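Local coordinates for iota-carrageenase (Alteromonas sp. atcc43554, PDB 1H80) that hydrolyses the beta-1,4 linkages within the sulfated galactan iota-carrageenan, working endo-wise and inverting the anomeric configuration, at the calcium ion site. Residues are numbered along the deposited sequence; one frame, centred on the assembly and turned at random.

Site 1: the calcium ion site. Residues 31-38, 64-66. With CA (calcium ion), chain B.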
ATOM      1  N   ASN A  31       1.478  14.276  27.268  1.00 19.46           N
ATOM      2  CA  ASN A  31       1.923  15.660  27.141  1.00 20.76           C
ATOM      3  C   ASN A  31       2.214  15.972  25.679  1.00 19.88           C
ATOM      4  O   ASN A  31       3.176  15.458  25.110  1.00 20.37           O
ATOM      5  CB  ASN A  31       3.187  15.892  27.973  1.00 22.24           C
ATOM      6  CG  ASN A  31       3.535  17.363  28.104  1.00 24.12           C
ATOM      7  OD1 ASN A  31       3.400  18.132  27.153  1.00 24.69           O
ATOM      8  ND2 ASN A  31       3.998  17.761  29.285  1.00 26.11           N
ATOM      9  N   GLY A  32       1.383  16.817  25.078  1.00 20.32           N
ATOM     10  CA  GLY A  32       1.575  17.167  23.684  1.00 20.82           C
ATOM     11  C   GLY A  32       2.357  18.449  23.490  1.00 21.65           C
ATOM     12  O   GLY A  32       2.354  19.027  22.405  1.00 20.99           O
ATOM     13  N   ASN A  33       3.035  18.895  24.543  1.00 23.06           N
ATOM     14  CA  ASN A  33       3.816  20.126  24.486  1.00 25.15           C
ATOM     15  C   ASN A  33       5.317  19.883  24.587  1.00 25.15           C
ATOM     16  O   ASN A  33       6.109  20.821  24.498  1.00 26.49           O
ATOM     17  CB  ASN A  33       3.377  21.074  25.605  1.00 27.49           C
ATOM     18  CG  ASN A  33       2.011  21.682  25.353  1.00 29.65           C
ATOM     19  OD1 ASN A  33       1.351  22.157  26.277  1.00 32.63           O
ATOM     20  ND2 ASN A  33       1.586  21.684  24.094  1.00 31.56           N
ATOM     21  N   ASP A  34       5.710  18.631  24.776  1.00 24.59           N
ATOM     22  CA  ASP A  34       7.127  18.300  24.879  1.00 24.72           C
ATOM     23  C   ASP A  34       7.551  17.344  23.771  1.00 24.57           C
ATOM     24  O   ASP A  34       6.814  17.120  22.810  1.00 24.40           O
ATOM     25  CB  ASP A  34       7.437  17.671  26.240  1.00 24.52           C
ATOM     26  CG  ASP A  34       6.632  16.413  26.500  1.00 25.60           C
ATOM     27  OD1 ASP A  34       6.290  15.711  25.524  1.00 23.60           O
ATOM     28  OD2 ASP A  34       6.355  16.122  27.683  0.50 23.84           O
ATOM     29  N   THR A  35       8.742  16.778  23.913  1.00 24.67           N
ATOM     30  CA  THR A  35       9.256  15.846  22.920  1.00 24.96           C
ATOM     31  C   THR A  35       9.402  14.453  23.516  1.00 24.51           C
ATOM     32  O   THR A  35      10.066  13.593  22.939  1.00 25.87           O
ATOM     33  CB  THR A  35      10.626  16.302  22.396  1.00 25.88           C
ATOM     34  OG1 THR A  35      11.524  16.469  23.501  1.00 27.13           O
ATOM     35  CG2 THR A  35      10.498  17.619  21.646  1.00 26.77           C
ATOM     36  N   SER A  36       8.768  14.236  24.666  1.00 23.46           N
ATOM     37  CA  SER A  36       8.834  12.960  25.368  1.00 22.25           C
ATOM     38  C   SER A  36       7.766  11.957  24.933  1.00 20.88           C
ATOM     39  O   SER A  36       6.675  12.335  24.519  1.00 20.30           O
ATOM     40  CB  SER A  36       8.726  13.195  26.876  1.00 23.55           C
ATOM     41  OG  SER A  36       9.770  14.041  27.333  1.00 25.92           O
ATOM     42  N   ASP A  37       8.105  10.675  25.054  1.00 19.56           N
ATOM     43  CA  ASP A  37       7.234   9.560  24.685  1.00 18.52           C
ATOM     44  C   ASP A  37       5.881   9.585  25.398  1.00 17.71           C
ATOM     45  O   ASP A  37       5.803   9.773  26.611  1.00 17.95           O
ATOM     46  CB  ASP A  37       7.974   8.248  24.977  1.00 19.16           C
ATOM     47  CG  ASP A  37       7.170   7.016  24.616  1.00 21.54           C
ATOM     48  OD1 ASP A  37       6.464   7.033  23.589  1.00 18.92           O
ATOM     49  OD2 ASP A  37       7.267   6.016  25.358  1.00 22.92           O
ATOM     50  N   ASP A  38       4.817   9.389  24.626  1.00 16.50           N
ATOM     51  CA  ASP A  38       3.460   9.398  25.160  1.00 16.06           C
ATOM     52  C   ASP A  38       2.787   8.039  25.006  1.00 15.60           C
ATOM     53  O   ASP A  38       1.581   7.902  25.233  1.00 14.52           O
ATOM     54  CB  ASP A  38       2.641  10.459  24.427  1.00 16.06           C
ATOM     55  CG  ASP A  38       3.252  11.836  24.547  1.00 17.27           C
ATOM     56  OD1 ASP A  38       3.280  12.364  25.676  1.00 17.38           O
ATOM     57  OD2 ASP A  38       3.714  12.382  23.524  1.00 15.35           O
ATOM     58  N   THR A  64       1.529  17.750  20.011  1.00 14.91           N
ATOM     59  CA  THR A  64       2.448  16.857  19.330  1.00 15.72           C
ATOM     60  C   THR A  64       2.729  15.686  20.251  1.00 15.43           C
ATOM     61  O   THR A  64       3.152  15.863  21.394  1.00 15.49           O
ATOM     62  CB  THR A  64       3.761  17.576  18.980  1.00 16.66           C
ATOM     63  OG1 THR A  64       3.485  18.632  18.051  1.00 18.29           O
ATOM     64  CG2 THR A  64       4.750  16.602  18.354  1.00 17.81           C
ATOM     65  N   TYR A  65       2.493  14.484  19.746  1.00 14.55           N
ATOM     66  CA  TYR A  65       2.685  13.280  20.534  1.00 14.54           C
ATOM     67  C   TYR A  65       3.661  12.321  19.903  1.00 14.38           C
ATOM     68  O   TYR A  65       3.783  12.247  18.681  1.00 14.77           O
ATOM     69  CB  TYR A  65       1.350  12.563  20.705  1.00 14.69           C
ATOM     70  CG  TYR A  65       0.294  13.447  21.293  1.00 14.33           C
ATOM     71  CD1 TYR A  65       0.180  13.596  22.674  1.00 15.10           C
ATOM     72  CD2 TYR A  65      -0.562  14.178  20.473  1.00 15.34           C
ATOM     73  CE1 TYR A  65      -0.760  14.455  23.222  1.00 15.61           C
ATOM     74  CE2 TYR A  65      -1.504  15.039  21.011  1.00 15.70           C
ATOM     75  CZ  TYR A  65      -1.596  15.173  22.385  1.00 15.94           C
ATOM     76  OH  TYR A  65      -2.515  16.033  22.928  1.00 16.92           O
ATOM     77  N   HIS A  66       4.349  11.580  20.759  1.00 14.54           N
ATOM     78  CA  HIS A  66       5.298  10.580  20.314  1.00 14.10           C
ATOM     79  C   HIS A  66       4.776   9.218  20.750  1.00 14.07           C
ATOM     80  O   HIS A  66       4.614   8.954  21.944  1.00 14.16           O
ATOM     81  CB  HIS A  66       6.678  10.849  20.916  1.00 15.44           C
ATOM     82  CG  HIS A  66       7.355  12.053  20.341  1.00 17.59           C
ATOM     83  ND1 HIS A  66       6.991  13.341  20.668  1.00 18.80           N
ATOM     84  CD2 HIS A  66       8.340  12.163  19.420  1.00 19.01           C
ATOM     85  CE1 HIS A  66       7.724  14.193  19.972  1.00 18.40           C
ATOM     86  NE2 HIS A  66       8.550  13.504  19.207  1.00 19.32           N
TER
HETATM   87 CA    CA B1493       4.914  13.893  24.938  1.00 16.65          CA
HETATM   88  O   HOH W   1       5.436  13.542  27.177  1.00 22.56           O
HETATM   89  O   HOH W   2       5.324  14.962  22.772  1.00 18.37           O
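Residues 31-38 form a loop that curls round a calcium ion and supplies all of its observed protein ligands. Seven oxygens are seen in the first shell: the main-chain carbonyls of Asn31 and Ser36, carboxylates of Asp34 and Asp38, and two waters. Asp38 binds through both oxygens, with OD1 and OD2 each 2.4 Å from CA of the ion, so its carboxylate faces the metal squarely. Asp34 is one-armed: OD1 is bonded, whereas OD2 lies 3.8 Å from the calcium CA and turns to water 1. Its CG occupies the crowded position between backbone N and carbonyl carbon (chi1 58°), which folds the carboxylate back into the loop.

Backbone N-H groups hold this curl closed. Ser36 N reaches Asp34 OD1 at 3.0 Å, from well above the carboxylate plane, so this oxygen serves both metal and loop. Asn31 N donates almost straight to Asp38 OD1 (166° at H), from above the carboxylate plane, tying the start of the loop to its end. Asn31 holds CG anti to its backbone N (chi1 -169°), and its amide oxygen OD1 accepts Asn33 N at 2.7 Å, in the carbonyl plane; the side-chain amide braces the turn through Gly32, while the main-chain O of the same residue binds the metal.

A neighbouring strand, 64-67, closes the other flank. His66 N donates to the anti lone pair of Asp38 OD2 at 2.9 Å, while water 2 links the ion to Thr64 O, Asp34 O and the edge of the His66 ring at ND1. Two carboxylates probably offset much of the ion's charge. The loop runs between helices 24-28 and 39-50, so the calcium probably holds the link between these helices against strand 64-67 of the beta-helix, through Asp38 and water 2.

Site 2: the calcium ion site. Residues 82-83, 118-120. With CA (calcium ion), chain C.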
ATOM      1  N   SER A  82      -7.837  18.116  14.787  1.00 13.76           N
ATOM      2  CA  SER A  82      -7.244  18.534  13.522  1.00 14.61           C
ATOM      3  C   SER A  82      -5.846  19.136  13.467  1.00 14.84           C
ATOM      4  O   SER A  82      -5.235  19.163  12.394  1.00 16.07           O
ATOM      5  CB  SER A  82      -8.221  19.466  12.805  1.00 15.29           C
ATOM      6  OG  SER A  82      -7.821  19.685  11.466  1.00 19.22           O
ATOM      7  N   ASP A  83      -5.332  19.627  14.590  1.00 15.61           N
ATOM      8  CA  ASP A  83      -3.993  20.210  14.583  1.00 17.06           C
ATOM      9  C   ASP A  83      -2.981  19.288  15.241  1.00 16.73           C
ATOM     10  O   ASP A  83      -1.841  19.673  15.496  1.00 18.33           O
ATOM     11  CB  ASP A  83      -3.995  21.569  15.285  1.00 19.33           C
ATOM     12  CG  ASP A  83      -4.820  22.601  14.543  1.00 23.02           C
ATOM     13  OD1 ASP A  83      -4.641  22.727  13.313  0.75 24.59           O
ATOM     14  OD2 ASP A  83      -5.642  23.290  15.188  1.00 26.22           O
ATOM     15  N   ASN A 118     -10.460  18.397   9.007  1.00 13.84           N
ATOM     16  CA  ASN A 118      -9.698  18.114   7.799  1.00 14.65           C
ATOM     17  C   ASN A 118      -8.544  17.145   8.024  1.00 14.40           C
ATOM     18  O   ASN A 118      -7.680  16.980   7.161  1.00 15.33           O
ATOM     19  CB  ASN A 118      -9.187  19.408   7.145  1.00 16.50           C
ATOM     20  CG  ASN A 118      -8.268  20.203   8.044  1.00 17.15           C
ATOM     21  OD1 ASN A 118      -7.583  19.650   8.897  1.00 18.26           O
ATOM     22  ND2 ASN A 118      -8.232  21.518   7.836  1.00 20.76           N
ATOM     23  N   GLY A 119      -8.529  16.503   9.187  1.00 12.30           N
ATOM     24  CA  GLY A 119      -7.499  15.519   9.462  1.00 12.81           C
ATOM     25  C   GLY A 119      -6.275  16.029  10.178  1.00 11.61           C
ATOM     26  O   GLY A 119      -6.073  17.232  10.308  1.00 12.61           O
ATOM     27  N   PHE A 120      -5.451  15.098  10.642  1.00 12.21           N
ATOM     28  CA  PHE A 120      -4.246  15.460  11.365  1.00 12.26           C
ATOM     29  C   PHE A 120      -3.017  15.008  10.611  1.00 12.78           C
ATOM     30  O   PHE A 120      -3.105  14.497   9.498  1.00 12.64           O
ATOM     31  CB  PHE A 120      -4.247  14.843  12.763  1.00 12.66           C
ATOM     32  CG  PHE A 120      -4.356  13.347  12.768  1.00 13.34           C
ATOM     33  CD1 PHE A 120      -5.589  12.724  12.605  1.00 13.19           C
ATOM     34  CD2 PHE A 120      -3.224  12.555  12.934  1.00 13.74           C
ATOM     35  CE1 PHE A 120      -5.695  11.336  12.609  1.00 12.99           C
ATOM     36  CE2 PHE A 120      -3.319  11.171  12.940  1.00 14.60           C
ATOM     37  CZ  PHE A 120      -4.556  10.557  12.777  1.00 14.64           C
TER
HETATM   38 CA    CA C1492      -5.703  19.503  10.134  1.00 15.96          CA
HETATM   39  O   HOH W   3      -5.552  21.689  10.939  1.00 25.07           O
HETATM   40  O   HOH W   4      -3.317  19.023  10.216  1.00 22.74           O
HETATM   41  O   HOH W   5      -4.727  21.058   8.341  1.00 32.61           O
HETATM   42  O   HOH W   6      -5.112  18.500   7.877  1.00 23.40           O
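Two loops of the right-handed parallel beta-helix of this family 82 glycoside hydrolase meet at an eight-coordinate calcium ion, each giving a pair of protein oxygens. Ser82 binds as a chelate, with its carbonyl O at 2.3 Å and its hydroxyl OG at 2.5 Å from CA of the ion. OG stands anti to the backbone N and beside the carbonyl carbon (chi1 -168°), the rotation that turns both oxygens towards the metal. From the other loop, Asn118 touches tip first: its amide oxygen OD1 lies 2.3 Å from the calcium CA, while ND2 of the same amide stays back at 4.0 Å. The side chain reaches this place with CG in the crowded position between backbone N and carbonyl carbon (chi1 61°). Gly119 adds its main-chain O, and its positive phi of 93° shapes the backbone that carries this carbonyl to the ion just before strand 120-123.

Waters 3, 4, 5 and 6 complete the observed shell. No carboxylate is among the observed ligands, and the protein oxygens bound are formally neutral, so the local positive charge is probably less fully offset than it would be beside directly bound acids.

In the second shell, Asp83 follows Ser82 and acts through solvent: its carboxylate OD1 lies 2.7 Å from the oxygen of water 3. If ionised, as is likely, this carboxylate would put negative charge near the ion, and it may both orient that water and temper the charge. On the opposite loop, the carbonyl O of Asn118 is 3.1 Å from the oxygen of water 6, so this residue contacts the metal directly through its amide and indirectly through its backbone.

The C-alpha centres of site 1 and site 2 lie about 17 Å apart in the same chain, and they share no residue or secondary-structure element. They are nevertheless close along the fold: strand 64-67 borders site 1, strands 70-71 and 76-80 come next in sequence, and the first loop of site 2 follows at Ser82. Site 1 gathers its metal ligands from a continuous segment, whereas site 2 joins segments more than thirty residues apart. The two ions therefore plausibly stabilise successive loop regions near one end of the beta-helix. With one chain in the deposited assembly, neither bridges subunits, and the structure alone shows no catalytic part for either.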